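PDB 1QNR: endo-1,4-b-d-mannanase from Trichoderma reesei, which hydrolyses internal beta-1,4-mannosidic linkages in mannans, as an endo-acting glycoside hydrolase of family 5. Local coordinates for residues 188-191 with 192-196; 330-334 with 335-339. One frame throughout, in Å; residues are numbered along the deposited sequence.

Contact 1: residues 188-191 with 192-196; sequences SQYV and KSLDS. With NAG (2-acetamido-2-deoxy-beta-D-glucopyranose), chain G.
Tyr190 and Val191 meet Ser193, Leu194 and Asp195 in a local contact near the C-terminal end of helix 178-194, one of the outer helices of the TIM barrel that family 5 enzymes share. Regular helical bonding reaches this point with Lys192 N on Ser188 O (3.0 Å) and Ser193 N on Gln189 O. The turn then tightens: Leu194 N donates to Val191 O, 3.0 Å away and only three residues back, while its bond to Tyr190 O is weak. Ser193 OG grips Tyr190 O at 2.7 Å, in the carbonyl plane and on a lone pair. A chi1 of 81°, with OG between the backbone N and carbonyl carbon, turns the short serine hydroxyl back onto the preceding turn. Leu194 suits its place as a branched apolar cover: CD1 sits over one face of the Tyr190 ring, 4.2 Å from its centroid, in a CH-pi contact. Farther on, Ser196 N gives a hydrogen bond of 3.0 Å to O6 of the NAG, part of a glycan carried by the protein itself. Asp195 OD2 accepts from His198 ND1 and Trp164 NE1, and the ammonium group of Lys192 forms a salt bridge with Asp236. The helix links strand 161-165 to strand 199-201: Tyr190 and Leu194 lean on helix 138-155, at Gln149 and Val152 among others, whereas Val191 rests on Val200 of strand 199-201.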
ATOM      1  N   SER A 188      -8.983 -10.422  -7.203  1.00  8.14           N
ATOM      2  CA  SER A 188      -9.828  -9.836  -6.099  1.00  8.50           C
ATOM      3  C   SER A 188     -11.008 -10.757  -5.820  1.00  9.12           C
ATOM      4  O   SER A 188     -11.420 -10.843  -4.673  1.00  9.05           O
ATOM      5  CB  SER A 188     -10.256  -8.404  -6.412  1.00  8.08           C
ATOM      6  OG  SER A 188     -11.026  -8.282  -7.663  1.00  9.62           O
ATOM      7  N   GLN A 189     -11.635 -11.380  -6.837  1.00  9.16           N
ATOM      8  CA  GLN A 189     -12.657 -12.411  -6.554  1.00  9.39           C
ATOM      9  C   GLN A 189     -12.093 -13.530  -5.710  1.00  8.74           C
ATOM     10  O   GLN A 189     -12.782 -14.002  -4.739  1.00 10.75           O
ATOM     11  CB  GLN A 189     -13.241 -13.017  -7.875  1.00 10.96           C
ATOM     12  CG  GLN A 189     -14.149 -12.095  -8.651  1.00 12.82           C
ATOM     13  CD  GLN A 189     -14.539 -12.687 -10.017  1.00 17.32           C
ATOM     14  OE1 GLN A 189     -14.324 -13.891 -10.272  1.00 22.05           O
ATOM     15  NE2 GLN A 189     -15.138 -11.856 -10.833  1.00 16.05           N
ATOM     16  N   TYR A 190     -10.856 -13.991  -5.946  1.00  8.40           N
ATOM     17  CA  TYR A 190     -10.247 -15.045  -5.103  1.00  8.52           C
ATOM     18  C   TYR A 190     -10.061 -14.575  -3.684  1.00  8.61           C
ATOM     19  O   TYR A 190     -10.379 -15.316  -2.707  1.00  8.04           O
ATOM     20  CB  TYR A 190      -8.903 -15.467  -5.746  1.00  9.71           C
ATOM     21  CG  TYR A 190      -8.143 -16.519  -4.955  1.00  9.40           C
ATOM     22  CD1 TYR A 190      -8.762 -17.758  -4.716  1.00 11.32           C
ATOM     23  CD2 TYR A 190      -6.872 -16.356  -4.409  1.00 10.36           C
ATOM     24  CE1 TYR A 190      -8.176 -18.788  -3.952  1.00 13.21           C
ATOM     25  CE2 TYR A 190      -6.211 -17.359  -3.705  1.00 11.20           C
ATOM     26  CZ  TYR A 190      -6.910 -18.534  -3.458  1.00 12.18           C
ATOM     27  OH  TYR A 190      -6.267 -19.528  -2.686  1.00 13.96           O
ATOM     28  N   VAL A 191      -9.563 -13.355  -3.467  1.00  9.37           N
ATOM     29  CA  VAL A 191      -9.394 -12.854  -2.083  1.00  9.25           C
ATOM     30  C   VAL A 191     -10.745 -12.799  -1.374  1.00  9.36           C
ATOM     31  O   VAL A 191     -10.845 -13.257  -0.195  1.00  9.70           O
ATOM     32  CB  VAL A 191      -8.743 -11.433  -2.062  1.00  9.45           C
ATOM     33  CG1 VAL A 191      -8.616 -10.875  -0.623  1.00  9.63           C
ATOM     34  CG2 VAL A 191      -7.331 -11.489  -2.669  1.00  9.40           C
ATOM     35  N   LYS A 192     -11.799 -12.329  -2.043  1.00  9.77           N
ATOM     36  CA  LYS A 192     -13.143 -12.290  -1.422  1.00  9.72           C
ATOM     37  C   LYS A 192     -13.654 -13.690  -1.082  1.00  9.45           C
ATOM     38  O   LYS A 192     -14.444 -13.870  -0.102  1.00 11.83           O
ATOM     39  CB  LYS A 192     -14.152 -11.531  -2.299  1.00 11.90           C
ATOM     40  CG  LYS A 192     -13.811 -10.025  -2.433  1.00 13.15           C
ATOM     41  CD  LYS A 192     -14.090  -9.255  -1.146  1.00 12.75           C
ATOM     42  CE  LYS A 192     -14.203  -7.744  -1.453  1.00 15.64           C
ATOM     43  NZ  LYS A 192     -14.402  -6.895  -0.236  1.00 16.20           N
ATOM     44  N   SER A 193     -13.217 -14.723  -1.828  1.00  9.56           N
ATOM     45  CA  SER A 193     -13.638 -16.121  -1.532  1.00  8.74           C
ATOM     46  C   SER A 193     -12.950 -16.682  -0.303  1.00 10.04           C
ATOM     47  O   SER A 193     -13.412 -17.700   0.271  1.00 11.79           O
ATOM     48  CB  SER A 193     -13.321 -17.049  -2.746  1.00 10.98           C
ATOM     49  OG  SER A 193     -11.957 -17.510  -2.844  1.00 12.12           O
ATOM     50  N   LEU A 194     -11.803 -16.052   0.109  1.00  8.78           N
ATOM     51  CA  LEU A 194     -11.089 -16.473   1.293  1.00  9.83           C
ATOM     52  C   LEU A 194     -11.475 -15.669   2.538  1.00  8.56           C
ATOM     53  O   LEU A 194     -11.163 -16.119   3.681  1.00 10.65           O
ATOM     54  CB  LEU A 194      -9.552 -16.204   1.127  1.00  9.07           C
ATOM     55  CG  LEU A 194      -8.921 -16.976  -0.050  1.00 11.00           C
ATOM     56  CD1 LEU A 194      -7.438 -16.576  -0.165  1.00 13.48           C
ATOM     57  CD2 LEU A 194      -8.971 -18.501   0.245  1.00 16.24           C
ATOM     58  N   ASP A 195     -12.080 -14.494   2.382  1.00  9.14           N
ATOM     59  CA  ASP A 195     -12.310 -13.553   3.490  1.00  8.81           C
ATOM     60  C   ASP A 195     -13.447 -12.574   3.107  1.00  9.17           C
ATOM     61  O   ASP A 195     -13.271 -11.754   2.164  1.00  9.47           O
ATOM     62  CB  ASP A 195     -11.006 -12.789   3.800  1.00  9.79           C
ATOM     63  CG  ASP A 195     -11.096 -11.649   4.803  1.00  9.48           C
ATOM     64  OD1 ASP A 195     -12.177 -11.231   5.254  1.00  9.06           O
ATOM     65  OD2 ASP A 195      -9.964 -11.204   5.251  1.00  9.59           O
ATOM     66  N   SER A 196     -14.642 -12.738   3.710  1.00  8.56           N
ATOM     67  CA  SER A 196     -15.739 -11.795   3.408  1.00  9.06           C
ATOM     68  C   SER A 196     -15.853 -10.613   4.375  1.00  9.69           C
ATOM     69  O   SER A 196     -16.775  -9.767   4.346  1.00 13.77           O
ATOM     70  CB  SER A 196     -17.092 -12.531   3.420  1.00 12.43           C
ATOM     71  OG  SER A 196     -17.372 -13.124   4.703  1.00 15.47           O
TER
HETATM   72  C1  NAG G 431     -14.284 -15.827  10.193  1.00  9.86           C
HETATM   73  C2  NAG G 431     -15.446 -16.382  11.003  1.00  9.21           C
HETATM   74  C3  NAG G 431     -16.256 -17.187   9.986  1.00  9.75           C
HETATM   75  C4  NAG G 431     -16.673 -16.309   8.783  1.00  8.84           C
HETATM   76  C5  NAG G 431     -15.417 -15.700   8.095  1.00 10.07           C
HETATM   77  C6  NAG G 431     -15.776 -14.738   6.967  1.00 10.79           C
HETATM   78  C7  NAG G 431     -15.299 -17.217  13.313  1.00 14.21           C
HETATM   79  C8  NAG G 431     -14.753 -18.297  14.191  1.00 14.49           C
HETATM   80  N2  NAG G 431     -14.830 -17.276  12.028  1.00 11.71           N
HETATM   81  O3  NAG G 431     -17.442 -17.652  10.667  1.00 12.66           O
HETATM   82  O4  NAG G 431     -17.340 -17.168   7.789  1.00 12.06           O
HETATM   83  O5  NAG G 431     -14.724 -14.956   9.114  1.00  9.55           O
HETATM   84  O6  NAG G 431     -14.538 -14.409   6.228  1.00 12.24           O
HETATM   85  O7  NAG G 431     -16.127 -16.418  13.628  1.00 14.78           O

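Contact 2: residues 330-334 with 335-339; sequences SNWQC and LVKNH
Asn331 O receives Leu335 N at 2.9 Å, an ordinary alpha-helical bond four residues along, and the CB of Leu335 rests beside the same carbonyl. At Trp332 the pattern changes. Its carbonyl O takes two donors, Val336 N from above the carbonyl plane at 2.9 Å and Lys337 N nearly along the C=O axis at 3.0 Å, and the helix widens from an alpha turn to a pi-type turn.

With CG anti to the backbone N (chi1 168°), the Trp332 indole reaches forward along the helix, toward its C-terminal end, where two later residues cover one face of it. Val336 crosses it at about a right angle, with CB 4.1 Å from the centroid of the five-membered ring. Lys337 CB stands over the six-membered ring, 4.2 Å from its centroid, the aliphatic part of the chain serving as an apolar lid while NZ pairs with Asp341. A broad indole suits this place because it can underlie both residues and still send NE1 to Ser48 OG; Tyr327 meets it edge-to-face. With an alanine in its place, Ser48 would be likely to lose its indole partner, and Val336 and Lys337 the flat surface beneath them.

Helix 330-343 is the last of the chain, packed beside helix 283-295 on the outside of the TIM barrel. Gln333 continues the wider turn, its O accepting Asn338 N at 3.0 Å, five residues on. Cys334 SG is joined to Cys284 of helix 283-295 by a disulfide, and approaches Leu335 CD2 at 4.1 Å. One water donates both to Cys334 O and to Asn338 OD1, 3.0 Å from the latter, bridging the backbone to the short amide side chain of the next turn.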
ATOM      1  N   SER A 330      10.899  18.734  12.773  1.00 12.17           N
ATOM      2  CA  SER A 330      10.119  19.856  12.292  1.00 11.96           C
ATOM      3  C   SER A 330       9.204  19.455  11.123  1.00 11.06           C
ATOM      4  O   SER A 330       8.085  19.996  10.995  1.00 12.66           O
ATOM      5  CB  SER A 330      11.030  21.016  11.838  1.00 14.40           C
ATOM      6  OG  SER A 330      11.990  20.695  10.920  0.50 14.14           O
ATOM      7  N   ASN A 331       9.598  18.535  10.231  1.00 10.63           N
ATOM      8  CA  ASN A 331       8.717  18.083   9.174  1.00 10.80           C
ATOM      9  C   ASN A 331       7.591  17.220   9.772  1.00 10.52           C
ATOM     10  O   ASN A 331       6.484  17.265   9.188  1.00 10.45           O
ATOM     11  CB  ASN A 331       9.508  17.268   8.138  1.00 13.72           C
ATOM     12  CG  ASN A 331      10.419  18.086   7.202  1.00 15.75           C
ATOM     13  OD1 ASN A 331      11.351  17.500   6.554  1.00 20.17           O
ATOM     14  ND2 ASN A 331      10.118  19.359   7.129  1.00 16.43           N
ATOM     15  N   TRP A 332       7.785  16.484  10.853  1.00  9.90           N
ATOM     16  CA  TRP A 332       6.647  15.812  11.537  1.00  9.04           C
ATOM     17  C   TRP A 332       5.675  16.868  12.010  1.00 10.83           C
ATOM     18  O   TRP A 332       4.456  16.667  11.936  1.00 10.56           O
ATOM     19  CB  TRP A 332       7.207  14.895  12.641  1.00  9.79           C
ATOM     20  CG  TRP A 332       6.189  14.362  13.606  1.00  9.58           C
ATOM     21  CD1 TRP A 332       5.510  13.174  13.546  1.00  8.85           C
ATOM     22  CD2 TRP A 332       5.687  14.993  14.816  1.00 10.63           C
ATOM     23  NE1 TRP A 332       4.608  13.033  14.596  1.00 10.92           N
ATOM     24  CE2 TRP A 332       4.747  14.139  15.397  1.00 11.92           C
ATOM     25  CE3 TRP A 332       6.044  16.202  15.464  1.00 13.32           C
ATOM     26  CZ2 TRP A 332       4.021  14.435  16.571  1.00 13.66           C
ATOM     27  CZ3 TRP A 332       5.370  16.482  16.650  1.00 14.88           C
ATOM     28  CH2 TRP A 332       4.415  15.630  17.186  1.00 14.92           C
ATOM     29  N   GLN A 333       6.141  17.999  12.606  1.00 10.57           N
ATOM     30  CA  GLN A 333       5.178  19.027  13.074  1.00 11.41           C
ATOM     31  C   GLN A 333       4.387  19.509  11.869  1.00 11.94           C
ATOM     32  O   GLN A 333       3.150  19.660  11.986  1.00 13.20           O
ATOM     33  CB  GLN A 333       5.939  20.193  13.769  1.00 12.84           C
ATOM     34  CG  GLN A 333       5.393  21.581  14.112  0.70 20.03           C
ATOM     35  CD  GLN A 333       6.141  22.842  14.462  0.70 25.01           C
ATOM     36  OE1 GLN A 333       5.646  23.992  14.831  0.70 27.81           O
ATOM     37  NE2 GLN A 333       7.497  23.014  14.393  0.70 22.38           N
ATOM     38  N   CYS A 334       5.040  19.841  10.787  1.00 10.75           N
ATOM     39  CA  CYS A 334       4.387  20.423   9.609  1.00 12.03           C
ATOM     40  C   CYS A 334       3.393  19.499   8.845  1.00 11.86           C
ATOM     41  O   CYS A 334       2.291  19.925   8.482  1.00 13.43           O
ATOM     42  CB  CYS A 334       5.430  20.878   8.605  1.00 14.23           C
ATOM     43  SG  CYS A 334       4.809  21.584   7.067  1.00 14.53           S
ATOM     44  N   LEU A 335       3.824  18.240   8.672  1.00 10.94           N
ATOM     45  CA  LEU A 335       3.072  17.308   7.806  1.00 10.57           C
ATOM     46  C   LEU A 335       2.290  16.240   8.512  1.00  9.43           C
ATOM     47  O   LEU A 335       1.538  15.461   7.886  1.00 11.09           O
ATOM     48  CB  LEU A 335       4.131  16.622   6.852  1.00 11.48           C
ATOM     49  CG  LEU A 335       4.768  17.610   5.863  1.00 11.66           C
ATOM     50  CD1 LEU A 335       5.873  16.916   5.042  1.00 13.18           C
ATOM     51  CD2 LEU A 335       3.734  18.281   4.945  1.00 12.88           C
ATOM     52  N   VAL A 336       2.475  16.083   9.846  1.00  9.74           N
ATOM     53  CA  VAL A 336       1.762  15.126  10.667  1.00  9.95           C
ATOM     54  C   VAL A 336       0.917  15.842  11.736  1.00 11.29           C
ATOM     55  O   VAL A 336      -0.314  15.838  11.590  1.00 12.19           O
ATOM     56  CB  VAL A 336       2.711  14.049  11.297  1.00  9.05           C
ATOM     57  CG1 VAL A 336       1.862  12.977  11.970  1.00 11.53           C
ATOM     58  CG2 VAL A 336       3.593  13.447  10.204  1.00 11.93           C
ATOM     59  N   LYS A 337       1.539  16.419  12.772  1.00 12.01           N
ATOM     60  CA  LYS A 337       0.689  17.047  13.835  1.00 11.94           C
ATOM     61  C   LYS A 337      -0.151  18.165  13.220  1.00 11.71           C
ATOM     62  O   LYS A 337      -1.374  18.093  13.606  1.00 13.46           O
ATOM     63  CB  LYS A 337       1.644  17.572  14.928  1.00 16.96           C
ATOM     64  CG  LYS A 337       0.830  18.172  16.079  1.00 21.47           C
ATOM     65  CD  LYS A 337       1.580  18.551  17.331  1.00 29.85           C
ATOM     66  CE  LYS A 337       0.972  19.849  17.915  1.00 33.24           C
ATOM     67  NZ  LYS A 337      -0.425  19.635  18.388  1.00 34.08           N
ATOM     68  N   ASN A 338       0.277  19.075  12.387  1.00 12.60           N
ATOM     69  CA  ASN A 338      -0.612  20.171  11.904  1.00 13.09           C
ATOM     70  C   ASN A 338      -1.694  19.593  11.027  1.00 13.19           C
ATOM     71  O   ASN A 338      -2.844  20.114  11.011  1.00 15.73           O
ATOM     72  CB  ASN A 338       0.121  21.280  11.144  1.00 14.65           C
ATOM     73  CG  ASN A 338       1.081  22.154  11.988  1.00 14.52           C
ATOM     74  OD1 ASN A 338       1.931  22.904  11.392  1.00 20.17           O
ATOM     75  ND2 ASN A 338       1.049  21.938  13.271  1.00 13.63           N
ATOM     76  N   HIS A 339      -1.434  18.517  10.244  1.00 12.93           N
ATOM     77  CA  HIS A 339      -2.471  17.947   9.374  1.00 11.26           C
ATOM     78  C   HIS A 339      -3.497  17.185  10.153  1.00 11.83           C
ATOM     79  O   HIS A 339      -4.740  17.420   9.960  1.00 12.20           O
ATOM     80  CB  HIS A 339      -1.756  16.990   8.375  1.00 11.71           C
ATOM     81  CG  HIS A 339      -2.693  16.412   7.357  1.00 12.21           C
ATOM     82  ND1 HIS A 339      -3.678  17.156   6.673  1.00 11.39           N
ATOM     83  CD2 HIS A 339      -2.775  15.146   6.847  1.00 12.62           C
ATOM     84  CE1 HIS A 339      -4.294  16.359   5.811  1.00 12.34           C
ATOM     85  NE2 HIS A 339      -3.765  15.114   5.861  1.00 11.55           N
TER
HETATM   86  O   HOH W   1       1.561  22.752   8.461  1.00 18.85           O

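Overall arrangement
Contact 1 and contact 2 lie on opposite sides of the chain's centre, 18 and 21 Å from it. Their centres are 37 Å apart and their nearest atoms about 25 Å, so neither touches the other, and helix 178-194 comes well before helix 330-343 in the chain. The two turns depart from regular helix in opposite senses, 188-196 tightening and 330-339 widening. Both have sugar nearby, hydrogen-bonded in contact 1 but about 7 Å from the Trp332 side chain in contact 2. Neither supplies any of the residues around a further glycan, which include Trp114, Glu169, Arg171, Glu205, Tyr243, Ser246 and Trp247, a group consistent with the substrate cleft of a family 5 enzyme.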